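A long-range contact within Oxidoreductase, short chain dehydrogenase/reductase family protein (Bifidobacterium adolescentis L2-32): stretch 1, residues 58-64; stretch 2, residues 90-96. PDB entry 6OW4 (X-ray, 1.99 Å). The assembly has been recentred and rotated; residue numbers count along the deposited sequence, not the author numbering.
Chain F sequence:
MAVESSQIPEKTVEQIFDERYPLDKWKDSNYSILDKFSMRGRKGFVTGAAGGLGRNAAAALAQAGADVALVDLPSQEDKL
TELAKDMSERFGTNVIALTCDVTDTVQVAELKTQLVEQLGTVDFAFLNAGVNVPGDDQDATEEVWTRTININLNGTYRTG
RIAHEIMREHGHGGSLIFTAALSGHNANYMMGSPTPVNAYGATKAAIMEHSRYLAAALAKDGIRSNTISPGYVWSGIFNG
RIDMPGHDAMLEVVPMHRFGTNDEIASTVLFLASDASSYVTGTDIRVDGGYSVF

Stretch 1 58-64: AAALAQA
Stretch 2 90-96: RFGTNVI

An aromatic side chain near the end of one helix can pack on another helix without a hydrogen bond between them, where alanines let it approach the backbone and a longer side chain covers its face. The contact between residues 58-64 and 90-96 of this short chain dehydrogenase/reductase family protein is a compact example. Residues 58-63 continue a helix that begins earlier in the chain, with phi/psi from about -54/-45 to -70/-34 and regular i to i-4 hydrogen bonds: Ala62 N to Ala58 O at 2.9 Å, Gln63 N to Ala59 O at 3.1 Å and Ala64 N to Ala60 O at 3.1 Å. The second stretch also enters as helix, with Arg90 at -71/-47. Phe91 then relaxes to -117/9, and Gly92 is the first residue to leave helical space, at 49/56. Positive phi by itself favours glycine. Thr93 is extended at -134/158, Asn94 lies at -79/82 and Val95 at -101/103.

The register is set by Gln63 and Phe91, whose CA atoms are 5.3 Å apart. The CA-to-CB bond of Phe91 points toward the first helix, and chi1 of -44° (m) with chi2 of -57° lays the ring along it, past Gln63 and Ala62 to Ala59. Ala59 and Ala62 offer only methyl groups, so the Phe91 side chain comes close to the backbone: its ring atom CE2 is 3.6 Å from Ala59 O, and its CB is 3.8 Å from Ala62 O. Ala62 CB, itself directed toward the second stretch, meets Phe91 CD2 at 3.8 Å; this approach is oblique to the ring. Ala59 CB, directed sideways, is more distant, 4.4 Å from Phe91 CE2.

Gln63 covers one face of the ring. Its CA lies over that face, and its CB sits 4.1 Å from the Phe91 ring centroid, 15° off the normal, a CH-pi contact. Although its CA-to-CB bond runs sideways, chi1 of -163° (t) and chi2 of 166° (t) extend the chain, and chi3 of 30° orients the terminal amide. Gln63 NE2 passes 3.5 Å from Phe91 CE1, while both amide ends find hydrogen bonds elsewhere in the structure. The aliphatic part of a polar residue can thus serve an aromatic ring without costing the amide its partners.

Beyond the glycine the chain returns to the same helix. Thr93 has an off-rotamer chi1 of -30°, which accompanies a local hydrogen bond from Thr93 OG1 to Phe91 O at 2.8 Å, bridging the turn. The same hydroxyl oxygen lies 3.3 Å from Ala62 O, a close approach but not a hydrogen bond. Val95, with chi1 of -174° (t), sends CG2 to 4.0 Å from Ala62 CB, so that the alanine methyl touches both Val95 and the phenyl ring. Within the second stretch, a weak hydrogen bond joins Val95 N to Thr93 O at 3.1 Å. No hydrogen bond crosses between the stretches; the 274 Å² buried between them, both sides summed, comes with apolar contacts and the one CH-pi contact.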

# COMPACT_ATOMS: atom_id res chain seq x y z
N ALA F 58 -6.51 0.23 -28.30
CA ALA F 58 -7.23 -0.57 -29.31
C ALA F 58 -6.33 -0.82 -30.53
O ALA F 58 -6.29 -1.98 -31.00
CB ALA F 58 -8.51 0.14 -29.71
N ALA F 59 -5.64 0.22 -31.01
CA ALA F 59 -4.74 0.18 -32.18
C ALA F 59 -3.58 -0.79 -31.92
O ALA F 59 -3.21 -1.54 -32.85
CB ALA F 59 -4.23 1.57 -32.50
N ALA F 60 -3.02 -0.77 -30.71
CA ALA F 60 -1.91 -1.65 -30.27
C ALA F 60 -2.39 -3.10 -30.22
O ALA F 60 -1.63 -3.99 -30.65
CB ALA F 60 -1.38 -1.19 -28.93
N LEU F 61 -3.60 -3.33 -29.71
CA LEU F 61 -4.23 -4.67 -29.61
C LEU F 61 -4.52 -5.22 -31.01
O LEU F 61 -4.37 -6.44 -31.21
CB LEU F 61 -5.51 -4.57 -28.77
CG LEU F 61 -5.28 -4.26 -27.29
CD1 LEU F 61 -6.52 -3.64 -26.66
CD2 LEU F 61 -4.85 -5.50 -26.53
N ALA F 62 -4.91 -4.34 -31.95
CA ALA F 62 -5.20 -4.68 -33.37
C ALA F 62 -3.91 -5.12 -34.07
O ALA F 62 -3.96 -6.12 -34.82
CB ALA F 62 -5.83 -3.51 -34.07
N GLN F 63 -2.80 -4.41 -33.83
CA GLN F 63 -1.48 -4.67 -34.47
C GLN F 63 -0.89 -5.99 -33.95
O GLN F 63 -0.21 -6.67 -34.74
CB GLN F 63 -0.52 -3.51 -34.22
CG GLN F 63 0.68 -3.50 -35.15
CD GLN F 63 1.42 -2.19 -35.12
OE1 GLN F 63 1.45 -1.50 -34.11
NE2 GLN F 63 2.02 -1.84 -36.25
N ALA F 64 -1.15 -6.32 -32.68
CA ALA F 64 -0.82 -7.63 -32.07
C ALA F 64 -1.68 -8.73 -32.72
O ALA F 64 -1.29 -9.91 -32.60
CB ALA F 64 -1.04 -7.58 -30.58
N ARG F 90 -5.13 -1.04 -41.83
CA ARG F 90 -3.71 -0.88 -41.41
C ARG F 90 -3.13 -2.22 -40.92
O ARG F 90 -2.01 -2.55 -41.33
CB ARG F 90 -3.58 0.19 -40.31
CG ARG F 90 -3.44 1.61 -40.84
CD ARG F 90 -3.25 2.63 -39.74
NE ARG F 90 -3.11 3.98 -40.26
CZ ARG F 90 -1.97 4.53 -40.68
NH1 ARG F 90 -0.83 3.86 -40.64
NH2 ARG F 90 -1.97 5.77 -41.14
N PHE F 91 -3.87 -2.94 -40.07
CA PHE F 91 -3.40 -4.16 -39.36
C PHE F 91 -4.21 -5.39 -39.79
O PHE F 91 -4.03 -6.45 -39.16
CB PHE F 91 -3.47 -3.93 -37.85
CG PHE F 91 -2.95 -2.58 -37.42
CD1 PHE F 91 -1.67 -2.18 -37.74
CD2 PHE F 91 -3.76 -1.71 -36.70
CE1 PHE F 91 -1.19 -0.94 -37.35
CE2 PHE F 91 -3.28 -0.46 -36.31
CZ PHE F 91 -1.99 -0.08 -36.64
N GLY F 92 -5.05 -5.26 -40.82
CA GLY F 92 -5.84 -6.37 -41.41
C GLY F 92 -6.56 -7.18 -40.35
O GLY F 92 -6.35 -8.40 -40.30
N THR F 93 -7.38 -6.52 -39.53
CA THR F 93 -8.14 -7.13 -38.40
C THR F 93 -9.59 -6.65 -38.41
O THR F 93 -9.86 -5.58 -38.98
CB THR F 93 -7.49 -6.81 -37.05
OG1 THR F 93 -6.08 -6.65 -37.23
CG2 THR F 93 -7.75 -7.87 -36.01
N ASN F 94 -10.49 -7.42 -37.79
CA ASN F 94 -11.93 -7.07 -37.63
C ASN F 94 -12.05 -6.08 -36.46
O ASN F 94 -12.35 -6.51 -35.33
CB ASN F 94 -12.81 -8.31 -37.44
CG ASN F 94 -14.29 -7.98 -37.35
OD1 ASN F 94 -14.75 -7.02 -37.97
ND2 ASN F 94 -15.03 -8.76 -36.59
N VAL F 95 -11.81 -4.79 -36.74
CA VAL F 95 -11.99 -3.66 -35.78
C VAL F 95 -13.32 -2.97 -36.12
O VAL F 95 -13.37 -2.24 -37.12
CB VAL F 95 -10.80 -2.68 -35.83
CG1 VAL F 95 -10.91 -1.60 -34.76
CG2 VAL F 95 -9.46 -3.39 -35.73
N ILE F 96 -14.36 -3.23 -35.31
CA ILE F 96 -15.74 -2.69 -35.51
C ILE F 96 -15.95 -1.51 -34.56
O ILE F 96 -15.06 -1.24 -33.72
CB ILE F 96 -16.80 -3.80 -35.30
CG1 ILE F 96 -16.92 -4.22 -33.83
CG2 ILE F 96 -16.52 -4.98 -36.21
CD1 ILE F 96 -18.16 -5.03 -33.52